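Local coordinates for beta-galactosidase (Geobacillus stearothermophilus, PDB 4OIF) that hydrolyses terminal non-reducing beta-D-galactose residues from beta-D-galactosides as an intracellular, homotrimeric glycoside hydrolase of family GH42, at the zinc ion site and the interface of chains A and B. Residues are numbered along the deposited sequence; one frame, centred on the assembly and turned at random. Chains: chain A/B, Beta-galactosidase.

Contact 1: the zinc ion site. Residues chain A 107, 123-126, 163-165, 167-168. With ZN (zinc ion), chain C.
Four cysteine sulfurs bind the zinc ion in a Cys4 site: SG of A:Cys123, A:Cys163 and A:Cys165 each lie 2.4 Å from ZN, and SG of A:Cys168 lies at 2.2 Å. The S–Zn–S angles run from 104° to 115°, which is close to tetrahedral. The sulfurs arrive by different torsions. In A:Cys123 and A:Cys163 SG stands anti to the backbone N, beside the carbonyl carbon, whereas A:Cys165 puts it in the crowded position between N and the carbonyl carbon, and A:Cys168 turns it anti to the carbonyl carbon, beside N.

Backbone N-H groups form the second shell. A:Val107 N donates to A:Cys163 SG at 3.3 Å, nearly straight at 171°. A:Ser126 N reaches A:Cys123 SG at 3.2 Å, and a weaker bond comes from A:Thr125 N to the same sulfur. Within the CxxC motif of A:Cys165 and A:Cys168, A:Cys168 N points at A:Cys165 SG over 3.6 Å. Such donors would be expected to offset the negative charge the sulfurs are likely to carry and to fix their positions.

In the fold, A:Cys168 lies in the first turn of helix 166-179 and A:Cys165 just precedes it; A:Cys163 and A:Cys123 come from loops, the latter shortly before helix 127-144. The metal thereby ties together segments distant in sequence, consistent with a stabilising role.

Contact 2: the interface of chains A and B. Residues chain A 512-516; chain B 26, 29, 366, 379-380.
A:Leu514 forms the apolar centre of this patch of the GH42 trimer interface, where a loop of the trimerisation domain of chain A meets the catalytic, beta-galactosidase domain of chain B. Of its own surface, 89 Å² is buried by chain B. CG is anti to the carbonyl carbon (chi1 -65°), and the two methyls serve different partners. CD1 meets B:Trp26 tip to tip, touching the indole edge in plane at CZ3 (3.8 Å), and also faces the tip of B:Arg29, whose chain bends at chi2 and chi3. The A:Leu514 and B:His379 side chains cross obliquely, with CD2 of the leucine 3.8 Å from ring atom ND1 of the histidine. The branch carbon CG rests over one face of the B:Arg366 guanidinium, offset toward its rim.

A:Ala512 adds a second apolar contact: its CB sits over the middle of the B:His379 imidazole, 3.4 Å from the ring centroid, a CH-pi contact.

Farther out, A:Ala512 and B:Arg366 are joined by two hydrogen bonds. A:Ala512 N donates to the backbone O of B:Arg366 at 3.0 Å, in the carbonyl plane and nearly straight. In return, the extended B:Arg366 side chain, its CG anti to N (chi1 -177°), brings NE to A:Ala512 O at 2.8 Å, with that oxygen 20° out of the guanidinium plane. An alanine here would keep the backbone acceptor but lose the NE donor and the flat surface under A:Leu514, and would probably loosen this edge of the interface.

At the other end of the segment, A:Gly515 N donates to B:His379 O at 2.7 Å, approaching from above the carbonyl plane. Beyond it, the backbones run close together, A:Gly516 N lying 3.3 Å from B:Asp380 CA. A:Gly515 and A:Gly516 both have positive phi, a backbone conformation readily open to glycine.

Contact 1: the zinc ion site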
ATOM      1  N   VAL A 107     -14.837 -19.404   3.727  1.00  6.85           N
ATOM      2  CA  VAL A 107     -14.881 -18.675   2.480  1.00  7.19           C
ATOM      3  C   VAL A 107     -14.759 -17.204   2.844  1.00 13.38           C
ATOM      4  O   VAL A 107     -15.589 -16.704   3.618  1.00  6.03           O
ATOM      5  CB  VAL A 107     -16.189 -18.942   1.716  1.00  9.03           C
ATOM      6  CG1 VAL A 107     -16.266 -18.082   0.489  1.00  4.88           C
ATOM      7  CG2 VAL A 107     -16.295 -20.412   1.352  1.00  7.26           C
ATOM      8  N   CYS A 123     -15.213 -22.146   9.743  1.00  8.20           N
ATOM      9  CA  CYS A 123     -16.561 -21.712   9.410  1.00  7.85           C
ATOM     10  C   CYS A 123     -17.437 -21.792  10.663  1.00 14.14           C
ATOM     11  O   CYS A 123     -17.553 -22.862  11.268  1.00 12.17           O
ATOM     12  CB  CYS A 123     -17.128 -22.583   8.268  1.00 11.23           C
ATOM     13  SG  CYS A 123     -18.944 -22.525   8.040  1.00 12.63           S
ATOM     14  N   PHE A 124     -18.053 -20.689  11.073  1.00 17.07           N
ATOM     15  CA  PHE A 124     -18.802 -20.731  12.321  1.00 10.03           C
ATOM     16  C   PHE A 124     -20.226 -21.331  12.140  1.00 18.72           C
ATOM     17  O   PHE A 124     -20.971 -21.491  13.122  1.00 14.97           O
ATOM     18  CB  PHE A 124     -18.919 -19.333  12.967  1.00 11.14           C
ATOM     19  CG  PHE A 124     -19.301 -18.212  12.014  1.00 16.91           C
ATOM     20  CD1 PHE A 124     -20.335 -18.367  11.137  1.00 17.76           C
ATOM     21  CD2 PHE A 124     -18.733 -16.941  12.162  1.00 22.67           C
ATOM     22  CE1 PHE A 124     -20.735 -17.347  10.318  1.00 31.15           C
ATOM     23  CE2 PHE A 124     -19.106 -15.881  11.346  1.00 22.75           C
ATOM     24  CZ  PHE A 124     -20.148 -16.098  10.404  1.00 20.69           C
ATOM     25  N   THR A 125     -20.603 -21.690  10.907  1.00 12.36           N
ATOM     26  CA  THR A 125     -21.941 -22.260  10.667  1.00 11.75           C
ATOM     27  C   THR A 125     -21.899 -23.791  10.560  1.00 10.45           C
ATOM     28  O   THR A 125     -22.820 -24.471  11.008  1.00 12.92           O
ATOM     29  CB  THR A 125     -22.601 -21.677   9.387  1.00 19.28           C
ATOM     30  OG1 THR A 125     -22.932 -20.291   9.586  1.00 16.28           O
ATOM     31  CG2 THR A 125     -23.897 -22.417   9.055  1.00  9.16           C
ATOM     32  N   SER A 126     -20.825 -24.323   9.975  1.00  9.83           N
ATOM     33  CA  SER A 126     -20.671 -25.772   9.739  1.00  9.17           C
ATOM     34  C   SER A 126     -21.195 -26.677  10.869  1.00 13.19           C
ATOM     35  O   SER A 126     -20.782 -26.548  12.030  1.00 14.45           O
ATOM     36  CB  SER A 126     -19.202 -26.093   9.487  1.00  7.65           C
ATOM     37  OG  SER A 126     -18.933 -27.463   9.709  1.00 10.63           O
ATOM     38  N   CYS A 163     -17.107 -15.913   7.999  1.00 12.54           N
ATOM     39  CA  CYS A 163     -17.168 -16.826   6.874  1.00 12.84           C
ATOM     40  C   CYS A 163     -18.362 -16.467   5.995  1.00 12.67           C
ATOM     41  O   CYS A 163     -19.411 -16.065   6.498  1.00  7.64           O
ATOM     42  CB  CYS A 163     -17.252 -18.282   7.346  1.00  7.71           C
ATOM     43  SG  CYS A 163     -17.258 -19.467   5.984  1.00  9.49           S
ATOM     44  N   HIS A 164     -18.179 -16.611   4.683  1.00 11.51           N
ATOM     45  CA  HIS A 164     -19.152 -16.175   3.694  1.00  9.13           C
ATOM     46  C   HIS A 164     -19.615 -17.312   2.796  1.00  8.11           C
ATOM     47  O   HIS A 164     -20.179 -17.068   1.735  1.00  7.26           O
ATOM     48  CB  HIS A 164     -18.564 -15.071   2.819  1.00  6.57           C
ATOM     49  CG  HIS A 164     -18.155 -13.849   3.572  1.00 10.43           C
ATOM     50  ND1 HIS A 164     -18.925 -12.705   3.603  1.00 14.70           N
ATOM     51  CD2 HIS A 164     -17.049 -13.581   4.304  1.00 10.32           C
ATOM     52  CE1 HIS A 164     -18.316 -11.790   4.334  1.00  7.51           C
ATOM     53  NE2 HIS A 164     -17.173 -12.295   4.766  1.00  8.43           N
ATOM     54  N   CYS A 165     -19.360 -18.547   3.209  1.00  8.42           N
ATOM     55  CA  CYS A 165     -19.779 -19.705   2.431  1.00  7.10           C
ATOM     56  C   CYS A 165     -21.300 -19.764   2.332  1.00 10.80           C
ATOM     57  O   CYS A 165     -22.001 -18.979   2.983  1.00  8.61           O
ATOM     58  CB  CYS A 165     -19.231 -20.994   3.049  1.00  8.85           C
ATOM     59  SG  CYS A 165     -20.062 -21.550   4.526  1.00  9.74           S
ATOM     60  N   LEU A 167     -23.395 -21.907   3.436  1.00  7.59           N
ATOM     61  CA  LEU A 167     -23.988 -22.263   4.715  1.00  9.33           C
ATOM     62  C   LEU A 167     -24.242 -21.006   5.535  1.00 10.62           C
ATOM     63  O   LEU A 167     -25.338 -20.781   6.072  1.00 12.27           O
ATOM     64  CB  LEU A 167     -23.064 -23.214   5.470  1.00 11.60           C
ATOM     65  CG  LEU A 167     -22.833 -24.563   4.789  1.00 12.47           C
ATOM     66  CD1 LEU A 167     -22.176 -25.534   5.757  1.00 19.81           C
ATOM     67  CD2 LEU A 167     -24.141 -25.124   4.277  1.00  8.69           C
ATOM     68  N   CYS A 168     -23.206 -20.180   5.604  1.00  7.81           N
ATOM     69  CA  CYS A 168     -23.269 -18.903   6.287  1.00  9.38           C
ATOM     70  C   CYS A 168     -24.225 -17.911   5.612  1.00 11.40           C
ATOM     71  O   CYS A 168     -24.848 -17.099   6.297  1.00 11.34           O
ATOM     72  CB  CYS A 168     -21.859 -18.308   6.397  1.00 10.51           C
ATOM     73  SG  CYS A 168     -20.760 -19.220   7.566  1.00  9.68           S
TER
HETATM   74 ZN    ZN C 701     -19.319 -20.598   6.576  1.00 13.00          ZN

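Contact 2: the interface of chains A and B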
ATOM      1  N   ALA A 512     -30.389   8.211   9.082  1.00  6.79           N
ATOM      2  CA  ALA A 512     -30.331   9.578   9.594  1.00  8.28           C
ATOM      3  C   ALA A 512     -31.637  10.003  10.275  1.00 13.73           C
ATOM      4  O   ALA A 512     -32.723   9.780   9.729  1.00 13.29           O
ATOM      5  CB  ALA A 512     -29.995  10.536   8.472  1.00  5.63           C
ATOM      6  N   TYR A 513     -31.525  10.588  11.473  1.00  9.90           N
ATOM      7  CA  TYR A 513     -32.670  11.226  12.139  1.00  8.22           C
ATOM      8  C   TYR A 513     -33.077  12.436  11.320  1.00 12.77           C
ATOM      9  O   TYR A 513     -32.230  13.233  10.899  1.00  8.68           O
ATOM     10  CB  TYR A 513     -32.340  11.659  13.573  1.00  7.11           C
ATOM     11  CG  TYR A 513     -32.305  10.533  14.574  1.00  9.38           C
ATOM     12  CD1 TYR A 513     -33.484  10.007  15.088  1.00 10.03           C
ATOM     13  CD2 TYR A 513     -31.092   9.999  15.021  1.00 10.67           C
ATOM     14  CE1 TYR A 513     -33.468   8.969  16.006  1.00 10.38           C
ATOM     15  CE2 TYR A 513     -31.065   8.959  15.952  1.00  8.51           C
ATOM     16  CZ  TYR A 513     -32.262   8.453  16.436  1.00 10.83           C
ATOM     17  OH  TYR A 513     -32.268   7.424  17.345  1.00 10.74           O
ATOM     18  N   LEU A 514     -34.369  12.574  11.079  1.00  6.23           N
ATOM     19  CA  LEU A 514     -34.827  13.599  10.164  1.00  8.07           C
ATOM     20  C   LEU A 514     -35.410  14.786  10.906  1.00 12.94           C
ATOM     21  O   LEU A 514     -35.927  14.651  12.012  1.00 10.55           O
ATOM     22  CB  LEU A 514     -35.867  13.028   9.202  1.00 14.06           C
ATOM     23  CG  LEU A 514     -35.456  11.941   8.205  1.00 14.40           C
ATOM     24  CD1 LEU A 514     -36.597  11.740   7.214  1.00  9.22           C
ATOM     25  CD2 LEU A 514     -34.159  12.284   7.480  1.00  7.38           C
ATOM     26  N   GLY A 515     -35.323  15.955  10.291  1.00 14.28           N
ATOM     27  CA  GLY A 515     -36.095  17.090  10.756  1.00 13.02           C
ATOM     28  C   GLY A 515     -35.447  17.761  11.932  1.00 11.75           C
ATOM     29  O   GLY A 515     -36.112  18.292  12.811  1.00 16.22           O
ATOM     30  N   GLY A 516     -34.126  17.727  11.948  1.00 19.81           N
ATOM     31  CA  GLY A 516     -33.390  18.338  13.025  1.00 12.90           C
ATOM     32  C   GLY A 516     -33.128  17.336  14.119  1.00 13.34           C
ATOM     33  O   GLY A 516     -33.588  16.203  14.081  1.00 12.32           O
TER
ATOM     34  N   TRP B  26     -38.643   8.015  -1.540  1.00  6.92           N
ATOM     35  CA  TRP B  26     -39.584   8.634  -0.612  1.00  6.61           C
ATOM     36  C   TRP B  26     -41.047   8.364  -0.963  1.00 12.46           C
ATOM     37  O   TRP B  26     -41.930   9.152  -0.618  1.00 15.62           O
ATOM     38  CB  TRP B  26     -39.349  10.148  -0.565  1.00  5.46           C
ATOM     39  CG  TRP B  26     -37.946  10.527  -0.172  1.00  8.28           C
ATOM     40  CD1 TRP B  26     -36.875  10.672  -0.996  1.00  4.34           C
ATOM     41  CD2 TRP B  26     -37.473  10.807   1.155  1.00  8.58           C
ATOM     42  NE1 TRP B  26     -35.764  11.026  -0.273  1.00  3.42           N
ATOM     43  CE2 TRP B  26     -36.103  11.110   1.051  1.00  6.52           C
ATOM     44  CE3 TRP B  26     -38.073  10.813   2.420  1.00  6.77           C
ATOM     45  CZ2 TRP B  26     -35.320  11.423   2.167  1.00 11.03           C
ATOM     46  CZ3 TRP B  26     -37.294  11.125   3.529  1.00  7.19           C
ATOM     47  CH2 TRP B  26     -35.933  11.424   3.396  1.00  4.19           C
ATOM     48  N   ARG B  29     -43.345   8.333   1.767  1.00 15.78           N
ATOM     49  CA  ARG B  29     -43.406   9.595   2.517  1.00  9.13           C
ATOM     50  C   ARG B  29     -44.010  10.716   1.672  1.00  9.99           C
ATOM     51  O   ARG B  29     -43.301  11.629   1.263  1.00 13.44           O
ATOM     52  CB  ARG B  29     -42.009  10.021   2.992  1.00  8.16           C
ATOM     53  CG  ARG B  29     -41.349   9.106   4.029  1.00  8.74           C
ATOM     54  CD  ARG B  29     -42.098   9.149   5.350  1.00  8.20           C
ATOM     55  NE  ARG B  29     -42.202  10.504   5.897  1.00 13.13           N
ATOM     56  CZ  ARG B  29     -41.310  11.057   6.719  1.00 21.55           C
ATOM     57  NH1 ARG B  29     -40.230  10.383   7.104  1.00 21.32           N
ATOM     58  NH2 ARG B  29     -41.497  12.289   7.164  1.00 14.47           N
ATOM     59  N   ARG B 366     -31.720   9.261   3.085  1.00 15.97           N
ATOM     60  CA  ARG B 366     -31.743   9.072   4.528  1.00 14.27           C
ATOM     61  C   ARG B 366     -30.740   8.007   4.971  1.00 15.92           C
ATOM     62  O   ARG B 366     -30.191   8.064   6.077  1.00  7.75           O
ATOM     63  CB  ARG B 366     -33.145   8.710   5.008  1.00 11.54           C
ATOM     64  CG  ARG B 366     -33.210   8.573   6.512  1.00  9.36           C
ATOM     65  CD  ARG B 366     -34.581   8.209   6.990  1.00  8.76           C
ATOM     66  NE  ARG B 366     -34.624   8.212   8.445  1.00 17.18           N
ATOM     67  CZ  ARG B 366     -35.698   7.900   9.154  1.00 16.34           C
ATOM     68  NH1 ARG B 366     -36.817   7.566   8.529  1.00 11.75           N
ATOM     69  NH2 ARG B 366     -35.653   7.921  10.481  1.00  9.53           N
ATOM     70  N   HIS B 379     -30.996  16.624   6.072  1.00 11.87           N
ATOM     71  CA  HIS B 379     -31.873  15.728   6.812  1.00 14.00           C
ATOM     72  C   HIS B 379     -32.868  16.513   7.668  1.00 15.17           C
ATOM     73  O   HIS B 379     -33.937  15.996   8.024  1.00  7.95           O
ATOM     74  CB  HIS B 379     -31.048  14.781   7.686  1.00  6.59           C
ATOM     75  CG  HIS B 379     -30.186  13.846   6.904  1.00 10.34           C
ATOM     76  ND1 HIS B 379     -30.704  12.885   6.062  1.00  8.84           N
ATOM     77  CD2 HIS B 379     -28.840  13.732   6.823  1.00 10.58           C
ATOM     78  CE1 HIS B 379     -29.712  12.222   5.495  1.00 15.13           C
ATOM     79  NE2 HIS B 379     -28.571  12.714   5.944  1.00  8.00           N
ATOM     80  N   ASP B 380     -32.512  17.760   7.983  1.00  9.07           N
ATOM     81  CA  ASP B 380     -33.307  18.568   8.897  1.00 13.54           C
ATOM     82  C   ASP B 380     -34.523  19.165   8.209  1.00 10.03           C
ATOM     83  O   ASP B 380     -35.420  19.682   8.875  1.00 12.04           O
ATOM     84  CB  ASP B 380     -32.461  19.688   9.535  1.00 15.85           C
ATOM     85  CG  ASP B 380     -31.858  20.645   8.509  1.00 11.76           C
ATOM     86  OD1 ASP B 380     -32.188  20.551   7.311  1.00 16.49           O
ATOM     87  OD2 ASP B 380     -31.055  21.510   8.905  1.00 16.40           O
TER

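The C-alpha centres of contact 1 and contact 2 lie about 37 Å apart, and the two share no residue or secondary-structure element. Contact 1 is internal to one chain and its centre is about 16 Å from A:Glu158, the predicted proton donor. Contact 2 joins two chains, and its centre is about 39 Å from A:Glu158. This separation suggests distinct tasks: the metal supports the local fold of the catalytic domain, whereas contact 2 contributes to holding subunits together in the homotrimer. The coordinates alone show no direct coupling between them; each site recurs in every subunit copy.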